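Local structure of ADP-ribosylating toxin CARDS (Mycoplasma pneumoniae, 4TLV) at residues Y404-P407 against P411-D414; T172-E177 against M366-I371; E97-L102 against P196-P201; D101-R106 against V207-P212; R322-D327 against Q332-L337. The protein transfers ADP-ribose from NAD(+) to multiple target proteins as the organism's main virulence factor and drives vacuole formation in mammalian cells. One frame throughout, in Å; residues are numbered along the deposited sequence.

Interaction 1: Y404-P407 against P411-D414; sequences YVCP and PPSD
Cys406 and Pro412 meet side-on: the sulfur SG reaches CD of the proline ring at 4.0 Å. The evidence for the side-on approach is the angle CB-SG-CD, about 92°, which places the ring carbon beside the C-S bond rather than beyond its end. Next along the ring, Pro412 CG is 4.5 Å from SG, so the ring presents its CD corner. The first torsion of Cys406 sets this up, since SG stands opposite the carbonyl carbon (chi1 -53°) on a CA-CB bond that already points to the 411-414 loop. The second touch joins backbone to ring: Pro407 O lies 4.0 Å from Pro411 CG, and 4.2 Å from Pro411 CB, with CG about 34° off the line of the carbonyl bond.

The two touches close the turn between strand 401-407 and strand 415-421 of the D2 beta-trefoil. These strands both pair with strand 388-393, which runs between them in the sheet. From that strand Phe391 packs on both Cys406 and Pro411, while Leu415 adds a further neighbour to Cys406. Beyond the prolines, the backbone of Asp414 is tied to Thr394.

The segments bury just 105 Å² together, and their backbones are 6.3 Å apart at the nearest CA atoms, those of Cys406 and Pro411. Pro407, Pro411 and Pro412 have no backbone N-H to give. The chemistry therefore implies van der Waals packing of a thiol and a carbonyl oxygen on stiff rings, those of prolines that probably restrict the loop's backbone.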
# COMPACT_ATOMS: atom_id res chain seq x y z
N TYR A 404 -8.38 7.72 21.08
CA TYR A 404 -9.44 8.01 20.11
C TYR A 404 -8.94 8.86 18.95
O TYR A 404 -7.87 9.44 19.02
CB TYR A 404 -10.60 8.75 20.79
CG TYR A 404 -11.10 8.09 22.06
CD1 TYR A 404 -11.91 6.95 22.01
CD2 TYR A 404 -10.76 8.60 23.30
CE1 TYR A 404 -12.36 6.35 23.17
CE2 TYR A 404 -11.21 8.00 24.47
CZ TYR A 404 -12.01 6.88 24.40
OH TYR A 404 -12.45 6.29 25.56
N VAL A 405 -9.74 8.91 17.89
CA VAL A 405 -9.51 9.85 16.80
C VAL A 405 -10.77 10.70 16.69
O VAL A 405 -11.88 10.16 16.63
CB VAL A 405 -9.32 9.12 15.47
CG1 VAL A 405 -9.07 10.14 14.36
CG2 VAL A 405 -8.19 8.10 15.57
N CYS A 406 -10.60 12.02 16.66
CA CYS A 406 -11.71 12.96 16.54
C CYS A 406 -11.39 14.05 15.54
O CYS A 406 -10.23 14.46 15.42
CB CYS A 406 -11.99 13.66 17.87
SG CYS A 406 -12.24 12.60 19.28
N PRO A 407 -12.42 14.56 14.85
CA PRO A 407 -12.27 15.83 14.12
C PRO A 407 -11.74 16.90 15.09
O PRO A 407 -12.06 16.86 16.28
CB PRO A 407 -13.70 16.16 13.69
CG PRO A 407 -14.42 14.85 13.69
CD PRO A 407 -13.79 14.03 14.78
N PRO A 411 -14.62 18.95 19.41
CA PRO A 411 -14.36 17.61 19.95
C PRO A 411 -15.22 17.36 21.19
O PRO A 411 -15.61 18.32 21.86
CB PRO A 411 -12.88 17.67 20.36
CG PRO A 411 -12.33 18.91 19.69
CD PRO A 411 -13.47 19.85 19.61
N PRO A 412 -15.50 16.09 21.50
CA PRO A 412 -16.29 15.77 22.69
C PRO A 412 -15.72 16.41 23.96
O PRO A 412 -14.53 16.73 24.04
CB PRO A 412 -16.25 14.25 22.75
CG PRO A 412 -16.09 13.84 21.31
CD PRO A 412 -15.22 14.89 20.68
N SER A 413 -16.58 16.57 24.96
CA SER A 413 -16.31 17.42 26.12
C SER A 413 -14.93 17.26 26.77
O SER A 413 -14.11 18.17 26.76
CB SER A 413 -17.40 17.21 27.19
OG SER A 413 -18.70 17.46 26.67
N ASP A 414 -14.70 16.09 27.34
CA ASP A 414 -13.53 15.89 28.18
C ASP A 414 -12.28 15.47 27.40
O ASP A 414 -11.27 15.10 27.99
CB ASP A 414 -13.84 14.83 29.25
CG ASP A 414 -15.10 15.15 30.05
OD1 ASP A 414 -15.22 16.28 30.56
OD2 ASP A 414 -15.97 14.26 30.16

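Interaction 2: T172-E177 against M366-I371; sequences TTRINE and MTPQDI
The apolar part of the contact centres on Pro368, whose CG touches Arg174 CG at 4.1 Å and Thr172 CG2 at 4.2 Å. Thr172 and Arg174 are two residues apart on their strand, and both bring aliphatic carbons to CG of the ring; the arginine chain lies obliquely across it.

Two waters carry the polar part. One accepts from Thr172 OG1 at 2.6 Å and donates to Met366 O at 3.0 Å, joining side chain to backbone. The other takes a longer bond from Arg174 NH1 (3.2 Å), in the plane of the guanidinium, and donates to Asp370 O at 3.3 Å. These bridges span two domains: Thr172 and Arg174 sit on strand 168-181 of the mono-ADP-ribosyltransferase sheet, whereas Met366 and Pro368 belong to strand 364-368 of the D2 beta-trefoil.

Charge is dealt with chiefly inside the transferase. Arg174 NH2 forms a salt bridge with Asp153 OD2 on the adjoining strand 146-156, and the bend at chi3 (-50°) turns the guanidinium out of the line of its aliphatic chain. Over one face of that group, displaced toward the rim, Asn176 OD1 stands 3.9 Å above the plane.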
# COMPACT_ATOMS: atom_id res chain seq x y z
N THR A 172 11.73 15.30 7.22
CA THR A 172 10.33 15.08 6.90
C THR A 172 9.94 16.09 5.82
O THR A 172 10.77 16.89 5.39
CB THR A 172 9.43 15.13 8.17
OG1 THR A 172 8.12 14.65 7.84
CG2 THR A 172 9.34 16.54 8.74
N THR A 173 8.71 16.03 5.35
CA THR A 173 8.27 16.93 4.30
C THR A 173 7.12 17.76 4.81
O THR A 173 6.46 17.39 5.78
CB THR A 173 7.83 16.15 3.04
OG1 THR A 173 6.81 15.22 3.41
CG2 THR A 173 9.01 15.38 2.46
N ARG A 174 6.90 18.90 4.17
CA ARG A 174 5.77 19.74 4.52
C ARG A 174 5.06 20.18 3.25
O ARG A 174 5.70 20.53 2.25
CB ARG A 174 6.25 20.97 5.30
CG ARG A 174 6.89 20.63 6.64
CD ARG A 174 7.18 21.91 7.41
NE ARG A 174 7.89 22.86 6.57
CZ ARG A 174 8.10 24.13 6.89
NH1 ARG A 174 7.67 24.60 8.06
NH2 ARG A 174 8.76 24.93 6.06
N ILE A 175 3.73 20.15 3.28
CA ILE A 175 2.95 20.72 2.19
C ILE A 175 2.49 22.12 2.61
O ILE A 175 1.66 22.28 3.50
CB ILE A 175 1.77 19.83 1.82
CG1 ILE A 175 2.26 18.41 1.50
CG2 ILE A 175 0.99 20.43 0.62
CD1 ILE A 175 1.16 17.41 1.24
N ASN A 176 3.06 23.13 1.99
CA ASN A 176 2.78 24.51 2.39
C ASN A 176 1.52 25.11 1.75
O ASN A 176 1.28 24.95 0.55
CB ASN A 176 4.00 25.37 2.08
CG ASN A 176 5.24 24.86 2.79
OD1 ASN A 176 5.27 24.79 4.03
ND2 ASN A 176 6.27 24.49 2.03
N GLU A 177 0.71 25.78 2.56
CA GLU A 177 -0.37 26.63 2.04
C GLU A 177 0.28 27.84 1.41
O GLU A 177 1.42 28.17 1.73
CB GLU A 177 -1.32 27.08 3.16
CG GLU A 177 -1.96 25.95 3.94
CD GLU A 177 -2.72 24.96 3.07
OE1 GLU A 177 -3.07 25.30 1.92
OE2 GLU A 177 -2.98 23.83 3.54
N MET A 366 1.40 12.09 9.75
CA MET A 366 2.03 12.77 10.88
C MET A 366 2.58 14.11 10.42
O MET A 366 3.50 14.17 9.61
CB MET A 366 3.15 11.92 11.47
CG MET A 366 2.65 10.55 11.91
SD MET A 366 3.82 9.76 12.98
CE MET A 366 3.09 8.12 13.09
N THR A 367 2.01 15.18 10.94
CA THR A 367 2.31 16.50 10.38
C THR A 367 2.86 17.45 11.45
O THR A 367 2.26 17.61 12.51
CB THR A 367 1.05 17.12 9.73
OG1 THR A 367 0.06 17.33 10.74
CG2 THR A 367 0.46 16.16 8.72
N PRO A 368 4.02 18.07 11.18
CA PRO A 368 4.70 18.89 12.19
C PRO A 368 3.83 20.10 12.48
O PRO A 368 3.28 20.65 11.55
CB PRO A 368 6.00 19.34 11.50
CG PRO A 368 5.99 18.72 10.14
CD PRO A 368 4.63 18.19 9.85
N GLN A 369 3.69 20.48 13.74
CA GLN A 369 2.79 21.59 14.09
C GLN A 369 3.54 22.87 14.50
O GLN A 369 2.97 23.95 14.52
CB GLN A 369 1.82 21.17 15.19
CG GLN A 369 0.89 20.03 14.76
CD GLN A 369 -0.01 20.41 13.62
OE1 GLN A 369 0.12 19.90 12.49
NE2 GLN A 369 -0.94 21.32 13.88
N ASP A 370 4.82 22.73 14.82
CA ASP A 370 5.64 23.85 15.26
C ASP A 370 6.78 24.05 14.28
O ASP A 370 7.13 23.13 13.53
CB ASP A 370 6.18 23.62 16.68
CG ASP A 370 7.02 22.35 16.79
OD1 ASP A 370 6.91 21.49 15.90
OD2 ASP A 370 7.80 22.22 17.75
N ILE A 371 7.36 25.24 14.26
CA ILE A 371 8.40 25.53 13.28
C ILE A 371 9.72 24.83 13.66
O ILE A 371 10.59 24.62 12.82
CB ILE A 371 8.59 27.06 13.09
CG1 ILE A 371 9.47 27.36 11.88
CG2 ILE A 371 9.15 27.70 14.34
CD1 ILE A 371 9.37 28.81 11.39
O HOH W 1 6.47 13.71 9.67
O HOH W 2 5.93 23.33 10.47

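Interaction 3: E97-L102 against P196-P201; sequences ENLLDL and PWLPTP
Asn98 lies against Pro196 from its first side-chain atom onward. Its CB meets Pro196 CB at 3.4 Å, a tight carbon-carbon approach. One bond further, Asn98 CG sits 3.5 Å from Pro196 CG, so the side chain runs over the CB-CG edge of the ring, crossing it at about a right angle. Both amide atoms stay on the ring: OD1 is 3.8 Å from Pro196 CG, and ND2 is 3.7 Å from Pro196 CB. ND2 also donates to a water at 3.0 Å, which in turn donates to Trp197 O at 2.8 Å. The torsion chi1 of -172° explains the path, because it carries CG away from the backbone N and across the proline.

All this takes place within the mono-ADP-ribosyltransferase domain, where helix 92-104 is crossed by the long loop that connects strand 168-181 to strand 207-210. Trp197, in that loop, is anchored on the far side of the water bridge: its NE1 bonds to Asp138 OD2, and its ring is in edge-to-face contact with Tyr90, Phe49 and Phe136. Pro196 also touches Arg530 of the D3 domain.

At the next residue of the helix, Leu99 CD2 packs on Leu198 CD2 at 3.8 Å, the two leucines sliding past each other in opposite directions. Leu99 is backed by Phe35 and Phe36 of helix 35-40, while Leu198 reaches on to Val207 of the next strand.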
# COMPACT_ATOMS: atom_id res chain seq x y z
N GLU A 97 -0.63 -7.42 -11.93
CA GLU A 97 -1.39 -8.61 -11.57
C GLU A 97 -2.03 -9.28 -12.80
O GLU A 97 -2.15 -10.51 -12.88
CB GLU A 97 -2.49 -8.28 -10.57
CG GLU A 97 -1.95 -7.85 -9.20
CD GLU A 97 -1.02 -8.88 -8.60
OE1 GLU A 97 -1.49 -10.00 -8.27
OE2 GLU A 97 0.18 -8.56 -8.46
N ASN A 98 -2.47 -8.46 -13.74
CA ASN A 98 -3.05 -8.96 -14.97
C ASN A 98 -1.98 -9.72 -15.77
O ASN A 98 -2.23 -10.83 -16.27
CB ASN A 98 -3.68 -7.81 -15.79
CG ASN A 98 -4.46 -8.30 -17.00
OD1 ASN A 98 -5.42 -9.05 -16.86
ND2 ASN A 98 -4.03 -7.90 -18.19
N LEU A 99 -0.79 -9.16 -15.84
CA LEU A 99 0.33 -9.80 -16.52
C LEU A 99 0.73 -11.13 -15.85
O LEU A 99 1.04 -12.11 -16.53
CB LEU A 99 1.53 -8.85 -16.63
CG LEU A 99 1.31 -7.63 -17.55
CD1 LEU A 99 2.56 -6.78 -17.60
CD2 LEU A 99 0.90 -8.05 -18.96
N LEU A 100 0.69 -11.16 -14.52
CA LEU A 100 0.96 -12.41 -13.80
C LEU A 100 -0.07 -13.48 -14.20
O LEU A 100 0.30 -14.60 -14.53
CB LEU A 100 0.91 -12.18 -12.29
CG LEU A 100 1.04 -13.49 -11.50
CD1 LEU A 100 2.43 -14.11 -11.66
CD2 LEU A 100 0.72 -13.21 -10.01
N ASP A 101 -1.34 -13.11 -14.15
CA ASP A 101 -2.43 -13.97 -14.57
C ASP A 101 -2.15 -14.53 -15.98
O ASP A 101 -2.11 -15.74 -16.18
CB ASP A 101 -3.73 -13.17 -14.55
CG ASP A 101 -4.93 -13.94 -15.04
OD1 ASP A 101 -4.96 -15.19 -14.92
OD2 ASP A 101 -5.89 -13.29 -15.52
N LEU A 102 -1.93 -13.65 -16.95
CA LEU A 102 -1.66 -14.10 -18.31
C LEU A 102 -0.46 -15.06 -18.38
O LEU A 102 -0.52 -16.08 -19.06
CB LEU A 102 -1.48 -12.91 -19.25
CG LEU A 102 -2.73 -12.03 -19.40
CD1 LEU A 102 -2.37 -10.76 -20.09
CD2 LEU A 102 -3.84 -12.77 -20.15
N PRO A 196 -6.57 -2.99 -16.56
CA PRO A 196 -5.12 -3.18 -16.60
C PRO A 196 -4.60 -2.74 -17.96
O PRO A 196 -5.28 -2.90 -18.99
CB PRO A 196 -4.92 -4.70 -16.47
CG PRO A 196 -6.26 -5.31 -16.54
CD PRO A 196 -7.32 -4.26 -16.57
N TRP A 197 -3.41 -2.17 -17.96
CA TRP A 197 -2.81 -1.68 -19.21
C TRP A 197 -2.27 -2.83 -20.07
O TRP A 197 -1.68 -3.78 -19.55
CB TRP A 197 -1.65 -0.74 -18.89
CG TRP A 197 -1.03 -0.18 -20.11
CD1 TRP A 197 -1.45 0.91 -20.82
CD2 TRP A 197 0.15 -0.68 -20.77
NE1 TRP A 197 -0.61 1.11 -21.90
CE2 TRP A 197 0.37 0.16 -21.89
CE3 TRP A 197 1.02 -1.74 -20.54
CZ2 TRP A 197 1.44 -0.03 -22.76
CZ3 TRP A 197 2.09 -1.94 -21.41
CH2 TRP A 197 2.28 -1.09 -22.51
N LEU A 198 -2.47 -2.73 -21.38
CA LEU A 198 -1.77 -3.57 -22.35
C LEU A 198 -1.47 -2.64 -23.51
O LEU A 198 -2.16 -1.64 -23.68
CB LEU A 198 -2.66 -4.73 -22.83
CG LEU A 198 -2.81 -5.92 -21.87
CD1 LEU A 198 -3.67 -6.99 -22.50
CD2 LEU A 198 -1.46 -6.48 -21.45
N PRO A 199 -0.46 -2.96 -24.32
CA PRO A 199 0.03 -2.03 -25.34
C PRO A 199 -0.83 -1.94 -26.60
O PRO A 199 -0.64 -0.99 -27.36
CB PRO A 199 1.40 -2.64 -25.71
CG PRO A 199 1.22 -4.09 -25.49
CD PRO A 199 0.40 -4.15 -24.20
N THR A 200 -1.73 -2.90 -26.82
CA THR A 200 -2.51 -2.94 -28.06
C THR A 200 -4.00 -2.99 -27.75
O THR A 200 -4.40 -3.31 -26.63
CB THR A 200 -2.10 -4.16 -28.93
OG1 THR A 200 -2.44 -5.36 -28.25
CG2 THR A 200 -0.60 -4.16 -29.21
N PRO A 201 -4.85 -2.66 -28.73
CA PRO A 201 -6.28 -2.62 -28.43
C PRO A 201 -7.01 -3.92 -28.69
O PRO A 201 -6.45 -4.84 -29.29
CB PRO A 201 -6.80 -1.55 -29.39
CG PRO A 201 -5.91 -1.71 -30.60
CD PRO A 201 -4.56 -2.18 -30.09
O HOH W 3 -1.83 -5.95 -17.85

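Interaction 4: D101-R106 against V207-P212; sequences DLMRQR and VHLSIP
Leu102 CD1 lies 3.8 Å from Val207 CG2, with the two side chains crossing at about a right angle. The second touch is looser: Met103 SD stands 4.3 Å from Leu209 CD2, the methionine chain extending before it bends at the sulfur. Both are apolar, and Leu102, Val207 and Leu209 all direct their CA-CB bonds at the opposite segment.

In the next shell, Val108 of strand 108-110 packs on Leu102 and Met103 alike. That strand also pairs in parallel with 207-210, through backbone bonds of Val207 and Leu209 to Val109, so the strand that packs on the helix is also hydrogen-bonded to 108-110. Ala118 and Gln119 of helix 115-126 touch Met103 as well.

Further out, the helix end itself is pinned. Gln105 NE2 donates to Asp101 OD1 at 2.8 Å (N-H...O 160°), on the syn side but 26° out of the carboxylate plane, and the same oxygen bonds Ser529 OG of D3. Arg106 then leaves the helix with phi of 66°. The result is a helix closed by a Schellman motif and packed on a two-stranded parallel sheet, whose second strand, from His208 on, falls within the region inferred to form the NAD(+)-binding pocket.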
# COMPACT_ATOMS: atom_id res chain seq x y z
N ASP A 101 -1.34 -13.11 -14.15
CA ASP A 101 -2.43 -13.97 -14.57
C ASP A 101 -2.15 -14.53 -15.98
O ASP A 101 -2.11 -15.74 -16.18
CB ASP A 101 -3.73 -13.17 -14.55
CG ASP A 101 -4.93 -13.94 -15.04
OD1 ASP A 101 -4.96 -15.19 -14.92
OD2 ASP A 101 -5.89 -13.29 -15.52
N LEU A 102 -1.93 -13.65 -16.95
CA LEU A 102 -1.66 -14.10 -18.31
C LEU A 102 -0.46 -15.06 -18.38
O LEU A 102 -0.52 -16.08 -19.06
CB LEU A 102 -1.48 -12.91 -19.25
CG LEU A 102 -2.73 -12.03 -19.40
CD1 LEU A 102 -2.37 -10.76 -20.09
CD2 LEU A 102 -3.84 -12.77 -20.15
N MET A 103 0.62 -14.73 -17.67
CA MET A 103 1.79 -15.60 -17.62
C MET A 103 1.48 -16.97 -17.03
O MET A 103 1.94 -17.98 -17.54
CB MET A 103 2.96 -14.93 -16.89
CG MET A 103 3.51 -13.72 -17.64
SD MET A 103 5.02 -13.09 -16.90
CE MET A 103 4.53 -12.95 -15.19
N ARG A 104 0.69 -17.02 -15.95
CA ARG A 104 0.38 -18.30 -15.34
C ARG A 104 -0.54 -19.13 -16.25
O ARG A 104 -0.49 -20.36 -16.22
CB ARG A 104 -0.30 -18.15 -13.98
CG ARG A 104 0.56 -17.49 -12.90
CD ARG A 104 1.96 -18.09 -12.76
NE ARG A 104 1.97 -19.54 -12.48
CZ ARG A 104 3.09 -20.24 -12.29
NH1 ARG A 104 4.26 -19.63 -12.32
NH2 ARG A 104 3.04 -21.55 -12.05
N GLN A 105 -1.40 -18.47 -17.02
CA GLN A 105 -2.33 -19.17 -17.90
C GLN A 105 -1.66 -19.47 -19.24
O GLN A 105 -2.29 -20.02 -20.14
CB GLN A 105 -3.63 -18.37 -18.12
CG GLN A 105 -4.45 -18.12 -16.85
CD GLN A 105 -5.94 -17.91 -17.14
OE1 GLN A 105 -6.59 -18.79 -17.70
NE2 GLN A 105 -6.47 -16.76 -16.74
N ARG A 106 -0.40 -19.07 -19.37
CA ARG A 106 0.40 -19.31 -20.57
C ARG A 106 -0.08 -18.57 -21.83
O ARG A 106 -0.14 -19.14 -22.93
CB ARG A 106 0.52 -20.83 -20.82
CG ARG A 106 1.19 -21.56 -19.66
CD ARG A 106 0.97 -23.07 -19.71
NE ARG A 106 1.69 -23.74 -18.62
CZ ARG A 106 3.00 -23.61 -18.41
NH1 ARG A 106 3.73 -22.84 -19.21
NH2 ARG A 106 3.59 -24.26 -17.41
N VAL A 207 -0.22 -11.85 -25.70
CA VAL A 207 0.50 -10.68 -25.22
C VAL A 207 2.00 -10.91 -25.31
O VAL A 207 2.51 -11.92 -24.80
CB VAL A 207 0.14 -10.32 -23.77
CG1 VAL A 207 1.00 -9.17 -23.29
CG2 VAL A 207 -1.33 -9.96 -23.66
N HIS A 208 2.69 -9.98 -25.95
CA HIS A 208 4.14 -10.00 -26.07
C HIS A 208 4.78 -9.16 -24.98
O HIS A 208 4.42 -8.00 -24.78
CB HIS A 208 4.58 -9.46 -27.43
CG HIS A 208 4.36 -10.41 -28.56
ND1 HIS A 208 5.24 -11.07 -29.35
CD2 HIS A 208 3.10 -10.75 -29.01
CE1 HIS A 208 4.50 -11.80 -30.25
NE2 HIS A 208 3.22 -11.59 -30.02
N LEU A 209 5.77 -9.75 -24.30
CA LEU A 209 6.47 -9.09 -23.22
C LEU A 209 7.98 -9.13 -23.45
O LEU A 209 8.52 -10.16 -23.89
CB LEU A 209 6.12 -9.80 -21.90
CG LEU A 209 5.24 -9.07 -20.89
CD1 LEU A 209 4.22 -8.17 -21.55
CD2 LEU A 209 4.58 -10.06 -19.90
N SER A 210 8.65 -8.02 -23.18
CA SER A 210 10.10 -7.96 -23.15
C SER A 210 10.56 -7.67 -21.73
O SER A 210 10.50 -6.52 -21.28
CB SER A 210 10.63 -6.87 -24.08
OG SER A 210 10.25 -7.12 -25.42
N ILE A 211 11.03 -8.70 -21.04
CA ILE A 211 11.48 -8.57 -19.66
C ILE A 211 12.96 -8.20 -19.62
O ILE A 211 13.78 -8.92 -20.18
CB ILE A 211 11.29 -9.89 -18.89
CG1 ILE A 211 9.93 -10.51 -19.23
CG2 ILE A 211 11.49 -9.68 -17.39
CD1 ILE A 211 8.72 -9.65 -18.83
N PRO A 212 13.29 -7.09 -18.94
CA PRO A 212 14.68 -6.62 -18.87
C PRO A 212 15.54 -7.47 -17.93
O PRO A 212 15.01 -8.14 -17.04
CB PRO A 212 14.54 -5.19 -18.34
CG PRO A 212 13.29 -5.23 -17.52
CD PRO A 212 12.36 -6.22 -18.18

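Interaction 5: R322-D327 against Q332-L337; sequences RICLKD and QISLSL
Cys324 and Ser336 form a single antiparallel bridge, a non-hydrogen-bonded pair with CA atoms 4.2 Å apart, between short strands whose directions differ by 139°. Two backbone bonds flank it: Leu337 N donates to Ile323 O at 2.9 Å (163°), and Leu325 N to Leu335 O at 3.0 Å. The same two carbonyls also receive CA-H...O contacts, from Ser336 CA to Ile323 O at 3.3 Å and from Cys324 CA to Leu335 O. Each oxygen is thus held by an N-H and a C-H.

On one face Ile323 and Leu337 cross obliquely, CG2 of the isoleucine 4.0 Å from CD2 of the leucine. Met366 and Trp364 extend this apolar patch from strand 364-368, while Phe315 touches Leu337 from strand 315-317. Pairing of this brief, twisted kind joins the small sheet 315-317/323-325 to strand 335-340 inside the D2 beta-trefoil.

The other face carries Cys324, Ser336 and Arg322. Ser336 OG, placed beside its backbone N by chi1 of -70°, lies 3.3 Å from Cys324 SG and also touches Arg322 CB. Ser336 OG and Ser334 OG are both hydrogen-bonded to Ser355 OG. Arg322 NE forms a salt bridge with Asp318 OD2.

In each of the two flanking pairs one direct N-H...O bond forms, and a water stands in for the second. Between Ile323 and Leu337 it accepts from Ile323 N at 2.8 Å and sits beside Leu337 O. Between Leu325 and Leu335 another accepts from Leu335 N at 2.8 Å and lies within bonding range of Leu325 O and Asp327 O.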
# COMPACT_ATOMS: atom_id res chain seq x y z
N ARG A 322 1.12 2.82 7.84
CA ARG A 322 0.63 2.07 8.98
C ARG A 322 1.53 2.27 10.18
O ARG A 322 2.75 2.40 10.03
CB ARG A 322 0.55 0.57 8.66
CG ARG A 322 -0.26 0.25 7.39
CD ARG A 322 -0.20 -1.26 7.10
NE ARG A 322 1.14 -1.70 6.74
CZ ARG A 322 1.41 -2.89 6.20
NH1 ARG A 322 0.42 -3.74 5.96
NH2 ARG A 322 2.67 -3.25 5.93
N ILE A 323 0.94 2.31 11.36
CA ILE A 323 1.75 2.29 12.57
C ILE A 323 1.70 0.86 13.12
O ILE A 323 0.65 0.41 13.58
CB ILE A 323 1.19 3.28 13.63
CG1 ILE A 323 1.17 4.70 13.05
CG2 ILE A 323 2.01 3.21 14.91
CD1 ILE A 323 0.28 5.68 13.84
N CYS A 324 2.82 0.14 13.03
CA CYS A 324 2.84 -1.28 13.35
C CYS A 324 3.62 -1.56 14.62
O CYS A 324 4.62 -0.89 14.90
CB CYS A 324 3.53 -2.08 12.23
SG CYS A 324 2.92 -1.81 10.57
N LEU A 325 3.18 -2.58 15.37
CA LEU A 325 3.97 -3.13 16.48
C LEU A 325 5.18 -3.82 15.88
O LEU A 325 5.07 -4.47 14.84
CB LEU A 325 3.18 -4.18 17.25
CG LEU A 325 2.49 -3.81 18.55
CD1 LEU A 325 1.87 -5.08 19.19
CD2 LEU A 325 3.46 -3.12 19.51
N LYS A 326 6.32 -3.71 16.55
CA LYS A 326 7.56 -4.28 16.03
C LYS A 326 7.48 -5.79 15.79
O LYS A 326 7.87 -6.26 14.73
CB LYS A 326 8.74 -3.98 16.96
CG LYS A 326 10.04 -4.70 16.58
CD LYS A 326 11.12 -4.47 17.65
CE LYS A 326 12.34 -5.32 17.43
NZ LYS A 326 12.96 -5.02 16.12
N ASP A 327 7.02 -6.55 16.78
CA ASP A 327 7.15 -8.01 16.70
C ASP A 327 5.92 -8.70 16.09
O ASP A 327 4.78 -8.28 16.30
CB ASP A 327 7.43 -8.63 18.07
CG ASP A 327 8.77 -8.20 18.64
OD1 ASP A 327 9.81 -8.44 17.98
OD2 ASP A 327 8.78 -7.63 19.75
N GLN A 332 2.88 -15.57 13.17
CA GLN A 332 3.60 -14.84 12.14
C GLN A 332 2.83 -13.69 11.48
O GLN A 332 3.13 -13.30 10.37
CB GLN A 332 4.14 -15.80 11.07
CG GLN A 332 4.97 -16.94 11.63
CD GLN A 332 5.20 -18.03 10.60
OE1 GLN A 332 4.26 -18.67 10.14
NE2 GLN A 332 6.46 -18.21 10.21
N ILE A 333 1.85 -13.12 12.18
CA ILE A 333 1.22 -11.93 11.62
C ILE A 333 1.66 -10.65 12.34
O ILE A 333 2.08 -10.67 13.49
CB ILE A 333 -0.31 -12.02 11.52
CG1 ILE A 333 -0.92 -12.20 12.89
CG2 ILE A 333 -0.75 -13.13 10.52
CD1 ILE A 333 -2.32 -12.73 12.83
N SER A 334 1.58 -9.57 11.59
CA SER A 334 1.94 -8.23 12.05
C SER A 334 0.64 -7.52 12.42
O SER A 334 -0.40 -7.78 11.81
CB SER A 334 2.62 -7.49 10.89
OG SER A 334 2.83 -6.13 11.20
N LEU A 335 0.70 -6.66 13.43
CA LEU A 335 -0.47 -5.90 13.87
C LEU A 335 -0.24 -4.39 13.76
O LEU A 335 0.86 -3.90 14.04
CB LEU A 335 -0.80 -6.25 15.32
CG LEU A 335 -1.18 -7.72 15.57
CD1 LEU A 335 -1.04 -8.06 17.07
CD2 LEU A 335 -2.58 -8.03 15.03
N SER A 336 -1.29 -3.66 13.37
CA SER A 336 -1.24 -2.22 13.12
C SER A 336 -2.36 -1.50 13.86
O SER A 336 -3.44 -2.07 14.06
CB SER A 336 -1.40 -1.93 11.62
OG SER A 336 -0.27 -2.35 10.89
N LEU A 337 -2.10 -0.26 14.27
CA LEU A 337 -3.13 0.62 14.83
C LEU A 337 -4.22 0.83 13.80
O LEU A 337 -3.95 1.15 12.64
CB LEU A 337 -2.52 1.97 15.21
CG LEU A 337 -2.00 2.06 16.65
CD1 LEU A 337 -0.97 1.00 16.97
CD2 LEU A 337 -1.46 3.47 16.94
O HOH W 4 -1.73 1.40 11.29
O HOH W 5 3.14 -6.64 14.73
O HOH W 6 5.46 -5.69 12.30

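From the N terminus, helix 92-104 opens two contacts: interaction 3 brings back the loop at 196-201 and interaction 4 the strand just after it. They overlap along this helix and meet where Leu198 CD1 packs on Val207 CG2 at 4.0 Å. Interaction 2 opens between their ends, at 172-177, and closes only at 366-371, so it crosses both and ties the transferase to D2. Within its span falls interaction 5, a short local closure in D2, joined to it by Met366 CE packing on Ile323 CD1 at 3.8 Å. Interaction 1 follows in series, closing a small turn of the same trefoil about 46 Å, centre to centre, from interaction 3.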